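Local coordinates for protein cadherin-related family member 2 (PDB 5CYX) that probably mediates calcium-dependent heterophilic adhesion to CDHR5 on adjacent microvilli and so controls how microvilli pack at the apical membrane of epithelial cells, at residues A[51-54]-A[59-62]; A[158-163]-A[183-188]; A[305-308]-A[312-315]; A[123-128]-A[206-211]. All coordinates share one frame; numbering follows the deposited sequence.

Contact 1: A[51-54]-A[59-62]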
loop_
_atom_site.group_PDB
_atom_site.type_symbol
_atom_site.label_atom_id
_atom_site.label_comp_id
_atom_site.label_asym_id
_atom_site.label_seq_id
_atom_site.Cartn_x
_atom_site.Cartn_y
_atom_site.Cartn_z
ATOM N N PHE A 51 12.248 -33.030 -35.749
ATOM C CA PHE A 51 11.928 -34.436 -35.543
ATOM C C PHE A 51 12.823 -35.395 -36.288
ATOM O O PHE A 51 13.465 -35.030 -37.258
ATOM C CB PHE A 51 10.506 -34.686 -35.929
ATOM C CG PHE A 51 9.529 -33.819 -35.177
ATOM C CD1 PHE A 51 9.294 -34.039 -33.828
ATOM C CD2 PHE A 51 8.889 -32.743 -35.811
ATOM C CE1 PHE A 51 8.400 -33.237 -33.116
ATOM C CE2 PHE A 51 8.012 -31.931 -35.111
ATOM C CZ PHE A 51 7.755 -32.185 -33.753
ATOM N N SER A 52 12.866 -36.614 -35.769
ATOM C CA SER A 52 13.582 -37.729 -36.344
ATOM C C SER A 52 12.551 -38.826 -36.474
ATOM O O SER A 52 12.001 -39.259 -35.465
ATOM C CB SER A 52 14.669 -38.172 -35.378
ATOM O OG SER A 52 15.147 -39.466 -35.699
ATOM N N VAL A 53 12.282 -39.267 -37.698
ATOM C CA VAL A 53 11.218 -40.275 -37.959
ATOM C C VAL A 53 11.809 -41.648 -38.289
ATOM O O VAL A 53 12.743 -41.760 -39.077
ATOM C CB VAL A 53 10.366 -39.866 -39.159
ATOM C CG1 VAL A 53 9.244 -40.868 -39.393
ATOM C CG2 VAL A 53 9.801 -38.469 -38.949
ATOM N N ASN A 54 11.263 -42.699 -37.700
ATOM C CA ASN A 54 11.586 -44.038 -38.162
ATOM C C ASN A 54 10.635 -44.347 -39.342
ATOM O O ASN A 54 9.403 -44.461 -39.181
ATOM C CB ASN A 54 11.491 -45.047 -37.028
ATOM C CG ASN A 54 11.875 -46.445 -37.468
ATOM O OD1 ASN A 54 11.445 -46.918 -38.533
ATOM N ND2 ASN A 54 12.659 -47.120 -36.654
ATOM N N GLU A 59 7.651 -44.281 -35.622
ATOM C CA GLU A 59 8.149 -43.683 -34.396
ATOM C C GLU A 59 8.753 -42.306 -34.703
ATOM O O GLU A 59 9.659 -42.201 -35.517
ATOM C CB GLU A 59 9.243 -44.581 -33.788
ATOM C CG GLU A 59 9.663 -44.197 -32.390
ATOM C CD GLU A 59 10.926 -44.920 -31.954
ATOM O OE1 GLU A 59 12.038 -44.630 -32.483
ATOM O OE2 GLU A 59 10.809 -45.782 -31.089
ATOM N N VAL A 60 8.255 -41.269 -34.041
ATOM C CA VAL A 60 8.791 -39.927 -34.177
ATOM C C VAL A 60 9.316 -39.411 -32.871
ATOM O O VAL A 60 8.552 -39.158 -31.949
ATOM C CB VAL A 60 7.767 -38.901 -34.710
ATOM C CG1 VAL A 60 8.437 -37.547 -34.914
ATOM C CG2 VAL A 60 7.129 -39.403 -35.988
ATOM N N LYS A 61 10.624 -39.219 -32.826
ATOM C CA LYS A 61 11.311 -38.606 -31.694
ATOM C C LYS A 61 11.579 -37.131 -31.915
ATOM O O LYS A 61 11.779 -36.700 -33.061
ATOM C CB LYS A 61 12.667 -39.287 -31.472
ATOM C CG LYS A 61 12.549 -40.714 -31.014
ATOM C CD LYS A 61 13.917 -41.276 -30.701
ATOM C CE LYS A 61 13.856 -42.743 -30.284
ATOM N NZ LYS A 61 15.250 -43.280 -30.280
ATOM N N LEU A 62 11.623 -36.388 -30.813
ATOM C CA LEU A 62 11.939 -34.998 -30.859
ATOM C C LEU A 62 13.454 -34.903 -31.145
ATOM O O LEU A 62 14.220 -35.543 -30.453
ATOM C CB LEU A 62 11.637 -34.330 -29.547
ATOM C CG LEU A 62 11.925 -32.827 -29.517
ATOM C CD1 LEU A 62 10.924 -32.039 -30.364
ATOM C CD2 LEU A 62 11.935 -32.347 -28.068
#
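F51 leans against V60 from the diagonal position of the facing strand. F51 CB is 3.7 Å from V60 CG1, and the same methyl also lies near ring atoms CG and CD1. The ring slants past this methyl, and neither its face nor its edge meets it squarely. With CG of F51 anti to the carbonyl carbon (chi1 -57°), the ring is carried along the hairpin toward L62. There F51 CE1 comes within 3.9 Å of L62 CD1. L62 starts out away from the partner strand, and its branched end turns back to make this touch. The carbonyl oxygen of K61 sits at the ring edge, in plane, with K61 O 3.7 Å from F51 CD1.

V53 and V60 form a non-hydrogen-bonded pair. Their side chains lie side by side and point the same way, with V53 CG2 4.1 Å from V60 CG2. S52 and K61, on the other face, form a hydrogen-bonded pair, with S52 N to K61 O at 2.9 Å and K61 N to S52 O at 3.0 Å. N54 N to E59 O, at 2.8 Å, closes the ladder. N54 OD1 accepts bonds from N56 N and T57 N in the connecting turn.

The two segments are an antiparallel beta hairpin of the first cadherin repeat. Strand 59-62 is the middle of its three-stranded sheet and bonds to strand 25-30 on its other edge. F51, V53 and V60 face the opposing sheet, where all three touch I43 of strand 40-44. F51 also reaches F74 and I76 of strand 73-81.

Contact 2: A[158-163]-A[183-188]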
loop_
_atom_site.group_PDB
_atom_site.type_symbol
_atom_site.label_atom_id
_atom_site.label_comp_id
_atom_site.label_asym_id
_atom_site.label_seq_id
_atom_site.Cartn_x
_atom_site.Cartn_y
_atom_site.Cartn_z
ATOM N N PHE A 158 9.795 -1.884 6.870
ATOM C CA PHE A 158 9.681 -1.834 5.433
ATOM C C PHE A 158 8.826 -2.961 4.981
ATOM O O PHE A 158 8.844 -3.990 5.571
ATOM C CB PHE A 158 11.025 -1.984 4.735
ATOM C CG PHE A 158 12.012 -0.952 5.105
ATOM C CD1 PHE A 158 11.891 0.358 4.614
ATOM C CD2 PHE A 158 13.164 -1.289 5.844
ATOM C CE1 PHE A 158 12.853 1.310 4.898
ATOM C CE2 PHE A 158 14.088 -0.321 6.167
ATOM C CZ PHE A 158 13.940 0.974 5.675
ATOM N N ARG A 159 8.109 -2.744 3.884
ATOM C CA ARG A 159 7.273 -3.778 3.326
ATOM C C ARG A 159 7.222 -3.631 1.816
ATOM O O ARG A 159 7.370 -2.543 1.315
ATOM C CB ARG A 159 5.886 -3.680 3.917
ATOM C CG ARG A 159 5.155 -2.328 3.716
ATOM C CD ARG A 159 3.841 -2.368 4.548
ATOM N NE ARG A 159 3.051 -1.130 4.501
ATOM C CZ ARG A 159 2.322 -0.702 3.451
ATOM N NH1 ARG A 159 2.301 -1.379 2.309
ATOM N NH2 ARG A 159 1.611 0.424 3.537
ATOM N N ILE A 160 6.926 -4.702 1.111
ATOM C CA ILE A 160 7.024 -4.677 -0.314
ATOM C C ILE A 160 5.708 -5.042 -0.959
ATOM O O ILE A 160 4.959 -5.879 -0.460
ATOM C CB ILE A 160 8.198 -5.564 -0.820
ATOM C CG1 ILE A 160 8.549 -5.149 -2.231
ATOM C CG2 ILE A 160 7.832 -7.048 -0.719
ATOM C CD1 ILE A 160 10.013 -5.405 -2.592
ATOM N N LEU A 161 5.410 -4.356 -2.032
ATOM C CA LEU A 161 4.132 -4.511 -2.761
ATOM C C LEU A 161 4.353 -5.420 -3.956
ATOM O O LEU A 161 5.488 -5.593 -4.454
ATOM C CB LEU A 161 3.638 -3.146 -3.288
ATOM C CG LEU A 161 3.295 -2.033 -2.306
ATOM C CD1 LEU A 161 2.910 -0.763 -3.082
ATOM C CD2 LEU A 161 2.152 -2.453 -1.391
ATOM N N GLU A 162 3.259 -5.920 -4.486
ATOM C CA GLU A 162 3.265 -6.767 -5.671
ATOM C C GLU A 162 3.967 -6.127 -6.902
ATOM O O GLU A 162 4.524 -6.835 -7.694
ATOM C CB GLU A 162 1.817 -7.150 -6.003
ATOM C CG GLU A 162 1.198 -8.081 -4.952
ATOM C CD GLU A 162 1.351 -9.538 -5.331
ATOM O OE1 GLU A 162 0.913 -9.864 -6.455
ATOM O OE2 GLU A 162 1.909 -10.348 -4.542
ATOM N N ASN A 163 3.890 -4.794 -7.057
ATOM C CA ASN A 163 4.594 -4.080 -8.180
ATOM C C ASN A 163 6.099 -3.842 -7.925
ATOM O O ASN A 163 6.783 -3.198 -8.742
ATOM C CB ASN A 163 3.951 -2.717 -8.442
ATOM C CG ASN A 163 4.107 -1.760 -7.266
ATOM O OD1 ASN A 163 4.553 -2.128 -6.189
ATOM N ND2 ASN A 163 3.726 -0.532 -7.466
ATOM N N LEU A 183 18.562 -4.296 2.838
ATOM C CA LEU A 183 17.472 -5.215 2.637
ATOM C C LEU A 183 17.934 -6.219 1.613
ATOM O O LEU A 183 18.503 -5.822 0.577
ATOM C CB LEU A 183 16.260 -4.485 2.076
ATOM C CG LEU A 183 15.394 -3.597 2.939
ATOM C CD1 LEU A 183 16.131 -2.424 3.523
ATOM C CD2 LEU A 183 14.252 -3.098 2.067
ATOM N N GLU A 184 17.680 -7.495 1.881
ATOM C CA GLU A 184 17.821 -8.542 0.896
ATOM C C GLU A 184 16.431 -8.915 0.353
ATOM O O GLU A 184 15.552 -9.209 1.141
ATOM C CB GLU A 184 18.472 -9.760 1.533
ATOM C CG GLU A 184 18.444 -10.980 0.654
ATOM C CD GLU A 184 19.159 -12.160 1.263
ATOM O OE1 GLU A 184 19.767 -12.045 2.352
ATOM O OE2 GLU A 184 19.167 -13.198 0.594
ATOM N N LEU A 185 16.267 -8.958 -0.975
ATOM C CA LEU A 185 14.967 -9.338 -1.601
ATOM C C LEU A 185 15.111 -10.519 -2.512
ATOM O O LEU A 185 16.227 -10.878 -2.933
ATOM C CB LEU A 185 14.392 -8.211 -2.469
ATOM C CG LEU A 185 14.665 -6.787 -2.069
ATOM C CD1 LEU A 185 14.052 -5.855 -3.127
ATOM C CD2 LEU A 185 14.056 -6.492 -0.722
ATOM N N LYS A 186 13.978 -11.127 -2.824
ATOM C CA LYS A 186 13.878 -11.986 -4.002
ATOM C C LYS A 186 12.544 -11.801 -4.727
ATOM O O LYS A 186 11.642 -11.148 -4.225
ATOM C CB LYS A 186 14.126 -13.459 -3.694
ATOM C CG LYS A 186 13.119 -14.063 -2.733
ATOM C CD LYS A 186 13.261 -15.584 -2.587
ATOM C CE LYS A 186 12.027 -16.121 -1.840
ATOM N NZ LYS A 186 12.135 -17.534 -1.361
ATOM N N ALA A 187 12.494 -12.331 -5.939
ATOM C CA ALA A 187 11.305 -12.312 -6.752
ATOM C C ALA A 187 11.054 -13.745 -7.161
ATOM O O ALA A 187 11.989 -14.405 -7.582
ATOM C CB ALA A 187 11.497 -11.397 -7.982
ATOM N N CYS A 188 9.820 -14.223 -6.989
ATOM C CA CYS A 188 9.411 -15.519 -7.513
ATOM C C CYS A 188 8.265 -15.340 -8.492
ATOM O O CYS A 188 7.588 -14.309 -8.496
ATOM C CB CYS A 188 8.987 -16.476 -6.392
ATOM S SG CYS A 188 10.239 -16.628 -5.090
#
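F158 and L183 touch through a single methyl. L183 CD1 lies 3.9 Å from F158 CD2 and equally close to F158 CE2, so it rests beside one bond of the ring. It approaches obliquely, and the two side chains cross at about a right angle. A second touch follows two residues further along both segments. I160 CD1 meets L185 CD1 at 4.1 Å, methyl to methyl. No hydrogen bond crosses between the segments. The nearest alpha carbons, F158 CA and L183 CA, are 8.9 Å apart, which is a distance between layers and not between neighbouring strands.

In I160, CG1 stands anti to the backbone N (chi1 -161°) and the chain beyond it is extended, so CD1 is sent far across the gap.

The next shell fixes these groups. Y181 meets the F158 ring in an edge-to-face stack, I210 touches both F158 and L183, and I166 packs on I160 and L183. Backbone bonds set the strands: R159 pairs with V167, and L183 and L185 pair with V208 and V206. R159 starts out away from the core; its NE bonds N169 OD1 and its NH2 bonds G121 O of the third subunit.

Alternate residues of each strand thus send apolar side chains inward. This is the core of a two-sheet beta sandwich, here that of the second cadherin repeat, with edge strand 158-160 facing inner strand 180-189.

Contact 3: A[305-308]-A[312-315]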
loop_
_atom_site.group_PDB
_atom_site.type_symbol
_atom_site.label_atom_id
_atom_site.label_comp_id
_atom_site.label_asym_id
_atom_site.label_seq_id
_atom_site.Cartn_x
_atom_site.Cartn_y
_atom_site.Cartn_z
ATOM N N LYS A 305 22.090 27.141 15.751
ATOM C CA LYS A 305 22.151 28.295 14.869
ATOM C C LYS A 305 21.085 28.245 13.802
ATOM O O LYS A 305 20.565 29.270 13.419
ATOM C CB LYS A 305 23.540 28.445 14.265
ATOM C CG LYS A 305 24.539 29.007 15.276
ATOM C CD LYS A 305 25.811 29.570 14.637
ATOM C CE LYS A 305 25.599 30.926 13.994
ATOM N NZ LYS A 305 26.847 31.367 13.302
ATOM N N ASN A 306 20.754 27.053 13.332
ATOM C CA ASN A 306 19.710 26.874 12.345
ATOM C C ASN A 306 18.412 26.413 12.991
ATOM O O ASN A 306 18.418 25.765 14.047
ATOM C CB ASN A 306 20.162 25.871 11.286
ATOM C CG ASN A 306 21.404 26.353 10.554
ATOM O OD1 ASN A 306 22.534 26.012 10.908
ATOM N ND2 ASN A 306 21.201 27.227 9.597
ATOM N N LEU A 307 17.306 26.757 12.329
ATOM C CA LEU A 307 15.978 26.399 12.803
ATOM C C LEU A 307 15.769 24.933 12.538
ATOM O O LEU A 307 16.343 24.377 11.618
ATOM C CB LEU A 307 14.887 27.232 12.095
ATOM C CG LEU A 307 14.973 28.764 12.265
ATOM C CD1 LEU A 307 13.865 29.435 11.467
ATOM C CD2 LEU A 307 14.927 29.202 13.719
ATOM N N ASN A 308 14.923 24.317 13.338
ATOM C CA ASN A 308 14.580 22.925 13.145
ATOM C C ASN A 308 13.656 22.748 11.941
ATOM O O ASN A 308 13.286 23.721 11.298
ATOM C CB ASN A 308 14.061 22.306 14.461
ATOM C CG ASN A 308 12.677 22.826 14.908
ATOM O OD1 ASN A 308 11.892 23.401 14.145
ATOM N ND2 ASN A 308 12.377 22.574 16.159
ATOM N N GLN A 312 11.344 26.354 13.857
ATOM C CA GLN A 312 11.497 26.941 15.185
ATOM C C GLN A 312 12.905 26.760 15.735
ATOM O O GLN A 312 13.690 25.977 15.222
ATOM C CB GLN A 312 10.529 26.287 16.157
ATOM C CG GLN A 312 9.071 26.322 15.733
ATOM C CD GLN A 312 8.231 25.329 16.521
ATOM O OE1 GLN A 312 7.328 25.719 17.258
ATOM N NE2 GLN A 312 8.540 24.031 16.384
ATOM N N GLU A 313 13.171 27.460 16.829
ATOM C CA GLU A 313 14.427 27.352 17.560
ATOM C C GLU A 313 14.558 26.037 18.316
ATOM O O GLU A 313 13.627 25.598 18.958
ATOM C CB GLU A 313 14.597 28.499 18.542
ATOM C CG GLU A 313 14.617 29.842 17.861
ATOM C CD GLU A 313 15.106 30.945 18.753
ATOM O OE1 GLU A 313 14.940 30.846 19.980
ATOM O OE2 GLU A 313 15.673 31.916 18.211
ATOM N N ALA A 314 15.739 25.426 18.192
ATOM C CA ALA A 314 16.110 24.219 18.896
ATOM C C ALA A 314 16.978 24.692 20.036
ATOM O O ALA A 314 18.100 25.178 19.806
ATOM C CB ALA A 314 16.877 23.288 17.970
ATOM N N LYS A 315 16.445 24.555 21.251
ATOM C CA LYS A 315 17.000 25.148 22.465
ATOM C C LYS A 315 17.028 24.171 23.610
ATOM O O LYS A 315 16.284 23.204 23.628
ATOM C CB LYS A 315 16.136 26.313 22.951
ATOM C CG LYS A 315 15.960 27.471 21.970
ATOM C CD LYS A 315 15.108 28.575 22.598
ATOM C CE LYS A 315 13.643 28.173 22.662
ATOM N NZ LYS A 315 12.874 29.124 23.505
HETATM O O HOH W 1 17.517 26.820 16.635
#
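The side-chain amides of N308 and Q312 lie near each other with their planes 59° apart, so they neither stack nor share a plane. What comes over the N308 amide is the backbone of Q312. Q312 N donates to N308 OD1 at 3.0 Å, from about 50° out of the carbonyl plane and so not along a lone pair. Q312 O also comes close to this amide, 3.3 Å from N308 CG. The side chain of Q312 touches it by the stem, with Q312 CB 3.8 Å from N308 OD1.

N308 can fold back in this way because its CG stands between the backbone N and the carbonyl carbon (chi1 70°). Its backbone N-H reaches the same residue. N308 N donates to Q312 O at 2.8 Å, nearly straight. One asparagine therefore grips one residue with both backbone and side chain. N308 OD1 also takes a weak bond from Y310 N, within the loop.

L307 CD2 packs on the Q312 backbone, 3.8 Å from Q312 C. A water bridges the next step of the loop: it donates to N306 O and accepts from A314 N at 2.7 Å. Beyond it, A314 is backbone-bonded to E304.

This closes the loop between strands 295-304 and 315-324 of the third cadherin repeat. E304 binds a calcium ion. Two bonds between N308 and Q312, one in each direction, hold the loop shut at an otherwise exposed surface. A calcium about 6 Å from the N308 side chain, which is not among its ligands, may polarise the amide.

Contact 4: A[123-128]-A[206-211]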
loop_
_atom_site.group_PDB
_atom_site.type_symbol
_atom_site.label_atom_id
_atom_site.label_comp_id
_atom_site.label_asym_id
_atom_site.label_seq_id
_atom_site.Cartn_x
_atom_site.Cartn_y
_atom_site.Cartn_z
ATOM N N VAL A 123 6.675 5.394 -0.662
ATOM C CA VAL A 123 7.606 4.531 -1.385
ATOM C C VAL A 123 9.071 4.961 -1.164
ATOM O O VAL A 123 9.461 6.089 -1.434
ATOM C CB VAL A 123 7.322 4.416 -2.899
ATOM C CG1 VAL A 123 8.456 3.700 -3.629
ATOM C CG2 VAL A 123 6.040 3.629 -3.131
ATOM N N VAL A 124 9.878 3.991 -0.757
ATOM C CA VAL A 124 11.292 4.170 -0.500
ATOM C C VAL A 124 12.126 3.912 -1.735
ATOM O O VAL A 124 13.066 4.593 -1.957
ATOM C CB VAL A 124 11.796 3.215 0.617
ATOM C CG1 VAL A 124 13.348 3.195 0.705
ATOM C CG2 VAL A 124 11.210 3.655 1.913
ATOM N N PHE A 125 11.793 2.864 -2.460
ATOM C CA PHE A 125 12.539 2.426 -3.621
ATOM C C PHE A 125 11.719 1.374 -4.318
ATOM O O PHE A 125 10.958 0.605 -3.647
ATOM C CB PHE A 125 13.882 1.764 -3.209
ATOM C CG PHE A 125 14.892 1.705 -4.340
ATOM C CD1 PHE A 125 15.427 2.875 -4.869
ATOM C CD2 PHE A 125 15.283 0.472 -4.904
ATOM C CE1 PHE A 125 16.339 2.832 -5.938
ATOM C CE2 PHE A 125 16.211 0.430 -5.954
ATOM C CZ PHE A 125 16.710 1.615 -6.491
ATOM N N SER A 126 11.920 1.268 -5.621
ATOM C CA SER A 126 11.204 0.298 -6.435
ATOM C C SER A 126 12.173 -0.575 -7.224
ATOM O O SER A 126 13.151 -0.087 -7.758
ATOM C CB SER A 126 10.217 1.028 -7.347
ATOM O OG SER A 126 9.190 1.603 -6.540
ATOM N N VAL A 127 11.946 -1.886 -7.197
ATOM C CA VAL A 127 12.669 -2.801 -8.071
ATOM C C VAL A 127 11.715 -3.445 -9.099
ATOM O O VAL A 127 10.488 -3.475 -8.915
ATOM C CB VAL A 127 13.425 -3.863 -7.253
ATOM C CG1 VAL A 127 14.547 -3.194 -6.457
ATOM C CG2 VAL A 127 12.489 -4.624 -6.302
ATOM N N LEU A 128 12.280 -3.957 -10.185
ATOM C CA LEU A 128 11.491 -4.634 -11.212
ATOM C C LEU A 128 12.178 -5.922 -11.619
ATOM O O LEU A 128 13.333 -5.910 -12.046
ATOM C CB LEU A 128 11.342 -3.735 -12.442
ATOM C CG LEU A 128 10.400 -4.260 -13.528
ATOM C CD1 LEU A 128 8.967 -4.435 -12.986
ATOM C CD2 LEU A 128 10.450 -3.339 -14.742
ATOM N N VAL A 206 18.901 -10.173 -4.240
ATOM C CA VAL A 206 19.245 -8.827 -4.627
ATOM C C VAL A 206 19.259 -7.988 -3.367
ATOM O O VAL A 206 18.534 -8.287 -2.420
ATOM C CB VAL A 206 18.189 -8.411 -5.683
ATOM C CG1 VAL A 206 17.224 -7.321 -5.205
ATOM C CG2 VAL A 206 18.832 -8.177 -7.023
ATOM N N PHE A 207 20.068 -6.948 -3.338
ATOM C CA PHE A 207 20.242 -6.112 -2.161
ATOM C C PHE A 207 19.980 -4.616 -2.382
ATOM O O PHE A 207 20.339 -4.029 -3.428
ATOM C CB PHE A 207 21.656 -6.319 -1.621
ATOM C CG PHE A 207 21.941 -7.737 -1.242
ATOM C CD1 PHE A 207 22.407 -8.640 -2.184
ATOM C CD2 PHE A 207 21.709 -8.182 0.060
ATOM C CE1 PHE A 207 22.703 -9.956 -1.827
ATOM C CE2 PHE A 207 21.989 -9.496 0.437
ATOM C CZ PHE A 207 22.476 -10.390 -0.510
ATOM N N VAL A 208 19.288 -4.027 -1.409
ATOM C CA VAL A 208 19.019 -2.597 -1.385
ATOM C C VAL A 208 19.586 -1.964 -0.136
ATOM O O VAL A 208 19.130 -2.264 1.001
ATOM C CB VAL A 208 17.507 -2.290 -1.472
ATOM C CG1 VAL A 208 17.281 -0.783 -1.643
ATOM C CG2 VAL A 208 16.921 -3.043 -2.642
ATOM N N SER A 209 20.568 -1.109 -0.367
ATOM C CA SER A 209 21.219 -0.322 0.657
ATOM C C SER A 209 20.536 1.018 0.822
ATOM O O SER A 209 20.483 1.810 -0.129
ATOM C CB SER A 209 22.673 -0.085 0.266
ATOM O OG SER A 209 23.301 -1.345 0.128
ATOM N N ILE A 210 20.013 1.268 2.029
ATOM C CA ILE A 210 19.319 2.516 2.346
ATOM C C ILE A 210 20.099 3.400 3.305
ATOM O O ILE A 210 20.337 2.970 4.414
ATOM C CB ILE A 210 17.923 2.215 2.916
ATOM C CG1 ILE A 210 17.150 1.324 1.932
ATOM C CG2 ILE A 210 17.153 3.504 3.180
ATOM C CD1 ILE A 210 15.898 0.767 2.490
ATOM N N SER A 211 20.511 4.613 2.893
ATOM C CA SER A 211 21.061 5.602 3.837
ATOM C C SER A 211 19.937 6.512 4.387
ATOM O O SER A 211 19.156 7.034 3.639
ATOM C CB SER A 211 22.162 6.454 3.216
ATOM O OG SER A 211 23.069 5.606 2.563
#
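In the beta sandwich of the second cadherin repeat, two strands from opposite sheets face each other here. Strand 123-126 is an outer strand of one sheet, and strand 206-213 is an inner strand of the other. V124 CA and I210 CA, the nearest pair at that end, are 8.7 Å apart. Side chains alone bridge this gap, and no hydrogen bond joins the segments.

V124 and I210 meet by single methyls. V124 CG1 is 3.9 Å from I210 CD1, and the two side chains cross at about a right angle. I210 is extended beyond CG1 (chi2 169°), which brings its end methyl to the valine. L118 and L168 pack on V124, and I114 packs on I210.

F125 also faces the other sheet. Its CG is anti to the backbone N (chi1 -161°), which swings the ring toward V208. The ring lies at a slant to the V208 methyl that it meets. V127 comes from just beyond the strand and meets the same valine.

The first segment is held in its own sheet by strand 165-168: V124 and F125 bond to I166 through the backbone, and S126 OG bonds to S165 OG. V123 N is bonded to N169 of the second subunit.

V208 is the residue that serves two partners. Its branches divide between them: V208 CG1 lies 4.0 Å from F125 CD2, and V208 CG2 is turned to V127 CG1 at a looser 4.5 Å.

In the fold
The contacts sample all three cadherin repeats of this rod-like fragment. Along the chain, contact 1 comes first, in repeat 1. Contacts 2 and 4 follow in repeat 2, with both segments of contact 2 falling between those of contact 4. Contact 3 comes last, in repeat 3. Contacts 2 and 4 have centres about 9 Å apart. Strands 180-189 and 206-213 are neighbours in one sheet, and strands 158-160 and 123-126 belong to the facing sheet, so the two share one core. Centres of contacts 1 and 3 are about 83 Å apart, on opposite sides of the chain's centre. Contact 1 lies in another sandwich and contact 3 in a surface loop; calcium ions sit between repeats.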